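Local coordinates for inorganic pyrophosphatase (PDB 6LL8), which probably catalyses the metal-dependent hydrolysis of diphosphate to two phosphates, as a family II inorganic pyrophosphatase of the DHH family, at residues Met4-His9 with Tyr70-Ser75; Val90-His95 with Leu107-Arg112. One frame throughout, in Å; residues are numbered along the deposited sequence.

In the fold
Both interactions belong to the six-stranded parallel sheet of the DHH domain and lie on the same side of the chain's centre, their centres about 9 Å apart. Interaction 1 pairs strand 4-7 with strand 68-72; interaction 2, which opens only after the first has closed along the chain, pairs strand 88-94 with the outermost strand 108-111. Strands 68-72 and 88-94 are neighbours, probably bonded from Ile-71 N to Gly-91 O and from Asp-73 N to Val-93 O, so four consecutive strands of the sheet are joined. All run the same way; just past the C-terminal ends of three of them, 4-7, 68-72 and 88-94, stand His-9, Asp-73 and His-95, binding the magnesium cluster that holds imidodiphosphate.

Interaction 1 (Met4-His9 with Tyr70-Ser75). With MG (magnesium ion), chain C; MG (magnesium ion), chain D; 2PN (imidodiphosphoric acid), chain I.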
loop_
_atom_site.group_PDB
_atom_site.type_symbol
_atom_site.label_atom_id
_atom_site.label_comp_id
_atom_site.label_asym_id
_atom_site.label_seq_id
_atom_site.Cartn_x
_atom_site.Cartn_y
_atom_site.Cartn_z
ATOM N N MET A 4 -1.285 -19.476 11.972
ATOM C CA MET A 4 -1.493 -18.021 11.941
ATOM C C MET A 4 -1.924 -17.620 10.537
ATOM O O MET A 4 -1.589 -18.301 9.555
ATOM C CB MET A 4 -0.223 -17.271 12.347
ATOM C CG MET A 4 0.879 -17.271 11.295
ATOM S SD MET A 4 2.392 -16.480 11.818
ATOM C CE MET A 4 3.166 -17.855 12.674
ATOM N N TYR A 5 -2.604 -16.500 10.450
ATOM C CA TYR A 5 -2.909 -15.869 9.160
ATOM C C TYR A 5 -2.016 -14.667 8.989
ATOM O O TYR A 5 -1.908 -13.828 9.881
ATOM C CB TYR A 5 -4.380 -15.481 9.085
ATOM C CG TYR A 5 -5.280 -16.671 8.954
ATOM C CD1 TYR A 5 -5.576 -17.193 7.717
ATOM C CD2 TYR A 5 -5.852 -17.256 10.060
ATOM C CE1 TYR A 5 -6.387 -18.299 7.574
ATOM C CE2 TYR A 5 -6.674 -18.358 9.928
ATOM C CZ TYR A 5 -6.946 -18.879 8.687
ATOM O OH TYR A 5 -7.772 -19.955 8.558
ATOM N N VAL A 6 -1.426 -14.564 7.814
ATOM C CA VAL A 6 -0.551 -13.449 7.430
ATOM C C VAL A 6 -1.326 -12.571 6.474
ATOM O O VAL A 6 -1.741 -13.075 5.414
ATOM C CB VAL A 6 0.754 -13.964 6.805
ATOM C CG1 VAL A 6 1.684 -12.784 6.577
ATOM C CG2 VAL A 6 1.414 -15.027 7.670
ATOM N N VAL A 7 -1.597 -11.326 6.838
ATOM C CA VAL A 7 -2.562 -10.530 6.054
ATOM C C VAL A 7 -2.183 -9.052 6.102
ATOM O O VAL A 7 -1.877 -8.480 7.155
ATOM C CB VAL A 7 -3.989 -10.808 6.499
ATOM C CG1 VAL A 7 -4.215 -10.428 7.917
ATOM C CG2 VAL A 7 -4.997 -10.122 5.610
ATOM N N GLY A 8 -2.256 -8.456 4.928
ATOM C CA GLY A 8 -1.988 -7.033 4.743
ATOM C C GLY A 8 -3.224 -6.181 4.836
ATOM O O GLY A 8 -4.252 -6.579 5.365
ATOM N N HIS A 9 -3.096 -4.947 4.374
ATOM C CA HIS A 9 -4.172 -3.975 4.596
ATOM C C HIS A 9 -5.418 -4.293 3.791
ATOM O O HIS A 9 -5.357 -4.877 2.703
ATOM C CB HIS A 9 -3.700 -2.525 4.395
ATOM C CG HIS A 9 -2.983 -2.178 3.129
ATOM N ND1 HIS A 9 -3.612 -2.025 1.903
ATOM C CD2 HIS A 9 -1.676 -1.888 2.914
ATOM C CE1 HIS A 9 -2.659 -1.680 1.003
ATOM N NE2 HIS A 9 -1.470 -1.590 1.589
ATOM N N TYR A 70 -0.558 -12.250 11.764
ATOM C CA TYR A 70 0.694 -11.516 11.488
ATOM C C TYR A 70 0.317 -10.478 10.459
ATOM O O TYR A 70 -0.016 -10.789 9.303
ATOM C CB TYR A 70 1.803 -12.450 11.016
ATOM C CG TYR A 70 3.180 -11.957 11.353
ATOM C CD1 TYR A 70 3.653 -10.744 10.884
ATOM C CD2 TYR A 70 4.040 -12.730 12.116
ATOM C CE1 TYR A 70 4.916 -10.292 11.221
ATOM C CE2 TYR A 70 5.325 -12.304 12.444
ATOM C CZ TYR A 70 5.752 -11.060 11.997
ATOM O OH TYR A 70 6.985 -10.552 12.313
ATOM N N ILE A 71 0.316 -9.222 10.899
ATOM C CA ILE A 71 -0.087 -8.058 10.095
ATOM C C ILE A 71 1.079 -7.675 9.183
ATOM O O ILE A 71 2.215 -7.601 9.625
ATOM C CB ILE A 71 -0.471 -6.897 11.013
ATOM C CG1 ILE A 71 -1.671 -7.229 11.901
ATOM C CG2 ILE A 71 -0.665 -5.595 10.237
ATOM C CD1 ILE A 71 -2.989 -7.276 11.219
ATOM N N VAL A 72 0.764 -7.340 7.941
ATOM C CA VAL A 72 1.740 -6.865 6.936
ATOM C C VAL A 72 1.306 -5.486 6.460
ATOM O O VAL A 72 0.151 -5.282 6.100
ATOM C CB VAL A 72 1.815 -7.868 5.772
ATOM C CG1 VAL A 72 2.818 -7.441 4.725
ATOM C CG2 VAL A 72 2.124 -9.266 6.256
ATOM N N ASP A 73 2.270 -4.574 6.367
ATOM C CA ASP A 73 2.140 -3.372 5.517
ATOM C C ASP A 73 1.156 -2.341 6.075
ATOM O O ASP A 73 0.735 -1.470 5.302
ATOM C CB ASP A 73 1.832 -3.766 4.081
ATOM C CG ASP A 73 1.941 -2.732 3.006
ATOM O OD1 ASP A 73 2.925 -1.934 2.999
ATOM O OD2 ASP A 73 1.066 -2.776 2.130
ATOM N N HIS A 74 0.872 -2.361 7.364
ATOM C CA HIS A 74 0.184 -1.268 8.075
ATOM C C HIS A 74 0.236 -1.531 9.572
ATOM O O HIS A 74 0.545 -2.654 9.971
ATOM C CB HIS A 74 -1.272 -1.130 7.616
ATOM C CG HIS A 74 -2.155 -2.182 8.149
ATOM N ND1 HIS A 74 -2.951 -1.964 9.265
ATOM C CD2 HIS A 74 -2.359 -3.435 7.708
ATOM C CE1 HIS A 74 -3.596 -3.113 9.470
ATOM N NE2 HIS A 74 -3.299 -4.028 8.546
ATOM N N SER A 75 -0.202 -0.556 10.369
ATOM C CA SER A 75 -0.464 -0.809 11.790
ATOM C C SER A 75 -1.685 -0.030 12.276
ATOM O O SER A 75 -1.669 0.503 13.398
ATOM C CB SER A 75 0.748 -0.583 12.642
ATOM O OG SER A 75 1.257 0.739 12.530
HETATM MG MG MG C . 0.571 -1.426 0.740
HETATM MG MG MG D . 3.980 -1.116 1.313
HETATM P P1 2PN I . 2.022 1.323 0.759
HETATM O O1 2PN I . 0.884 0.444 1.271
HETATM O O2 2PN I . 2.008 1.463 -0.740
HETATM O O3 2PN I . 3.360 0.838 1.283
HETATM N N1 2PN I . 1.785 2.819 1.402
HETATM P P2 2PN I . 1.340 4.289 0.801
HETATM O O4 2PN I . 0.186 4.731 1.697
HETATM O O5 2PN I . 0.878 4.099 -0.628
HETATM O O6 2PN I . 2.530 5.210 0.917
HETATM O O HOH W 1 -4.174 -6.713 8.122
#
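His-9 has CG between its backbone N and carbonyl carbon (chi1 51°), whereas Asp-73 has CG anti to its N (chi1 -167°), and the two side chains cross at one magnesium ion with ring and carboxylate planes 35° apart. His-9 NE2 binds this ion at 2.2 Å and Asp-73 OD2 at 2.0 Å. The 2.9 Å between NE2 of His-9 and OD2 of Asp-73 therefore reflects a shared metal, not a hydrogen bond. Asp-13 and O1 of the imidodiphosphate bind the same ion. The other oxygen of Asp-73, OD1, takes a second magnesium ion, which also holds O3 of the imidodiphosphate, making the carboxylate a bridge between two metals; Ser-16 and Ser-117 hydrogen-bond its two oxygens and would help to fix its rotation.

Behind the site, strands 4-7 and 70-72 run parallel: Tyr-70 N gives its hydrogen to Tyr-5 O, Val-7 N to Tyr-70 O, and Val-72 N to Val-7 O. The metal ligands thus sit just past the C-terminal ends of adjacent parallel strands, the usual place for an active site in an alpha/beta sheet of this kind.

His-74 brings CD2 of its ring to within 3.7 Å of His-9 CB. Ile-71 CG2 lies over one face of that ring, offset toward the rim, and a water in the ring plane joins NE2 of His-74 to Gly-8 O. Deeper in, Val-6 CG1 meets Val-72 CG2 at 3.6 Å under helix 14-29. At the far end Met-4 lies beside Tyr-70, its SD 4.1 Å from CD2 at the ring edge, a Met-aromatic contact, while the Tyr-70 hydroxyl hydrogen-bonds Glu-108.

Interaction 2 (Val90-His95 with Leu107-Arg112); sequences VGIVDH and LECWIR. With MG (magnesium ion), chain D.
Ile-92 and Ile-111, with the largest areas buried here, meet diagonally on one face of the sheet, the face they share with Cys-109 and Asp-94. Ile-92 CG2, anti to its backbone N, reaches CD1 of Ile-111 at 3.9 Å, and the other branch, CG1, lies 4.2 Å from Leu-107 CD1. Ile-111 carries its CG1 beside the backbone N (chi1 -60°), where it rests against CB of Asp-94; its CG2 approaches Asp-94 O at 3.6 Å. An alanine in place of Ile-111 would probably open a gap beside Ile-92 CG2 and leave Asp-94 CB without its apolar neighbour.

Trp-110 takes the other face. Its CB touches Val-93 CG2 at 4.1 Å, and the indole leads away from strand 88-94. Between the two faces, five backbone bonds join the strands, from Glu-108 N to Val-90 O at one end to Arg-112 N with Asp-94 O at the other. The shortest runs from Trp-110 N to Ile-92 O, 2.8 Å.

At the C-terminal end of strand 88-94, Asp-94 and His-95, with His-96, form the Asp-His-His sequence that names the DHH family. Asp-94 OD1 receives His-95 N from above the carboxylate plane at 2.7 Å and also bonds His-96 ND1. His-95 CB lies 3.1 Å from Arg-112 O, while the ring turns away to bind a magnesium ion through NE2 at 2.2 Å. Val-114 O holds the other ring nitrogen, ND1, and Asp-15, Asp-73 and Asp-147 share the ion.

Helix 117-128 covers the Val-93 and Trp-110 face through Val-120 and Met-124, helix 14-29 reaches Val-93 and Glu-108, and strand 68-72 flanks strand 88-94 across from the sheet's outermost strand, 108-111.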
loop_
_atom_site.group_PDB
_atom_site.type_symbol
_atom_site.label_atom_id
_atom_site.label_comp_id
_atom_site.label_asym_id
_atom_site.label_seq_id
_atom_site.Cartn_x
_atom_site.Cartn_y
_atom_site.Cartn_z
ATOM N N VAL A 90 0.177 -11.517 16.540
ATOM C CA VAL A 90 1.456 -12.108 16.913
ATOM C C VAL A 90 2.626 -11.367 16.288
ATOM O O VAL A 90 3.758 -11.508 16.752
ATOM C CB VAL A 90 1.516 -13.610 16.622
ATOM C CG1 VAL A 90 0.507 -14.351 17.489
ATOM C CG2 VAL A 90 1.340 -13.940 15.146
ATOM N N GLY A 91 2.364 -10.574 15.263
ATOM C CA GLY A 91 3.450 -9.876 14.588
ATOM C C GLY A 91 2.953 -8.759 13.721
ATOM O O GLY A 91 1.789 -8.793 13.286
ATOM N N ILE A 92 3.826 -7.803 13.445
ATOM C CA ILE A 92 3.628 -6.751 12.435
ATOM C C ILE A 92 4.938 -6.647 11.677
ATOM O O ILE A 92 5.993 -6.461 12.316
ATOM C CB ILE A 92 3.262 -5.393 13.031
ATOM C CG1 ILE A 92 1.996 -5.505 13.901
ATOM C CG2 ILE A 92 3.097 -4.355 11.934
ATOM C CD1 ILE A 92 1.676 -4.240 14.663
ATOM N N VAL A 93 4.887 -6.689 10.360
ATOM C CA VAL A 93 6.034 -6.332 9.495
ATOM C C VAL A 93 5.566 -5.191 8.618
ATOM O O VAL A 93 4.542 -5.313 7.933
ATOM C CB VAL A 93 6.579 -7.534 8.706
ATOM C CG1 VAL A 93 5.541 -8.241 7.851
ATOM C CG2 VAL A 93 7.769 -7.095 7.882
ATOM N N ASP A 94 6.285 -4.064 8.643
ATOM C CA ASP A 94 5.727 -2.851 8.021
ATOM C C ASP A 94 6.802 -1.812 7.827
ATOM O O ASP A 94 7.936 -1.945 8.292
ATOM C CB ASP A 94 4.573 -2.316 8.873
ATOM C CG ASP A 94 3.745 -1.232 8.218
ATOM O OD1 ASP A 94 3.720 -1.193 6.950
ATOM O OD2 ASP A 94 3.121 -0.451 8.946
ATOM N N HIS A 95 6.401 -0.719 7.187
ATOM C CA HIS A 95 7.235 0.453 6.860
ATOM C C HIS A 95 6.409 1.743 6.906
ATOM O O HIS A 95 6.773 2.717 6.263
ATOM C CB HIS A 95 7.934 0.249 5.520
ATOM C CG HIS A 95 7.047 0.142 4.311
ATOM N ND1 HIS A 95 7.394 0.758 3.135
ATOM C CD2 HIS A 95 5.910 -0.546 4.046
ATOM C CE1 HIS A 95 6.475 0.436 2.218
ATOM N NE2 HIS A 95 5.555 -0.356 2.723
ATOM N N LEU A 107 4.569 -9.328 21.307
ATOM C CA LEU A 107 4.508 -9.645 19.864
ATOM C C LEU A 107 5.850 -9.349 19.216
ATOM O O LEU A 107 6.744 -8.763 19.847
ATOM C CB LEU A 107 3.393 -8.863 19.153
ATOM C CG LEU A 107 3.693 -7.399 18.822
ATOM C CD1 LEU A 107 2.663 -6.871 17.836
ATOM C CD2 LEU A 107 3.760 -6.502 20.058
ATOM N N GLU A 108 5.992 -9.749 17.965
ATOM C CA GLU A 108 7.103 -9.300 17.114
ATOM C C GLU A 108 6.693 -8.111 16.284
ATOM O O GLU A 108 5.588 -8.090 15.728
ATOM C CB GLU A 108 7.408 -10.302 16.031
ATOM C CG GLU A 108 7.939 -11.595 16.526
ATOM C CD GLU A 108 8.679 -12.363 15.451
ATOM O OE1 GLU A 108 8.471 -12.138 14.210
ATOM O OE2 GLU A 108 9.509 -13.115 15.880
ATOM N N CYS A 109 7.563 -7.122 16.197
ATOM C CA CYS A 109 7.433 -6.077 15.173
ATOM C C CYS A 109 8.761 -5.970 14.457
ATOM O O CYS A 109 9.814 -5.752 15.077
ATOM C CB CYS A 109 7.070 -4.715 15.723
ATOM S SG CYS A 109 5.531 -4.706 16.680
ATOM N N TRP A 110 8.689 -6.120 13.138
ATOM C CA TRP A 110 9.789 -5.850 12.198
ATOM C C TRP A 110 9.341 -4.651 11.385
ATOM O O TRP A 110 8.718 -4.815 10.340
ATOM C CB TRP A 110 10.063 -7.067 11.324
ATOM C CG TRP A 110 10.632 -8.266 11.998
ATOM C CD1 TRP A 110 9.978 -9.169 12.774
ATOM C CD2 TRP A 110 11.955 -8.745 11.809
ATOM N NE1 TRP A 110 10.833 -10.163 13.113
ATOM C CE2 TRP A 110 12.039 -9.956 12.527
ATOM C CE3 TRP A 110 13.061 -8.277 11.111
ATOM C CZ2 TRP A 110 13.205 -10.714 12.540
ATOM C CZ3 TRP A 110 14.213 -9.041 11.114
ATOM C CH2 TRP A 110 14.274 -10.230 11.829
ATOM N N ILE A 111 9.586 -3.455 11.891
ATOM C CA ILE A 111 9.115 -2.224 11.253
ATOM C C ILE A 111 10.356 -1.407 10.947
ATOM O O ILE A 111 11.210 -1.199 11.823
ATOM C CB ILE A 111 8.067 -1.490 12.114
ATOM C CG1 ILE A 111 6.846 -2.388 12.353
ATOM C CG2 ILE A 111 7.713 -0.165 11.445
ATOM C CD1 ILE A 111 5.797 -1.835 13.305
ATOM N N ARG A 112 10.506 -0.984 9.707
ATOM C CA ARG A 112 11.687 -0.214 9.279
ATOM C C ARG A 112 11.216 0.863 8.328
ATOM O O ARG A 112 10.352 0.582 7.494
ATOM C CB ARG A 112 12.703 -1.105 8.560
ATOM C CG ARG A 112 13.212 -2.284 9.368
ATOM C CD ARG A 112 14.140 -1.918 10.497
ATOM N NE ARG A 112 14.700 -3.168 11.023
ATOM C CZ ARG A 112 14.085 -3.947 11.955
ATOM N NH1 ARG A 112 12.952 -3.577 12.517
ATOM N NH2 ARG A 112 14.602 -5.101 12.306
HETATM MG MG MG D . 3.980 -1.116 1.313
#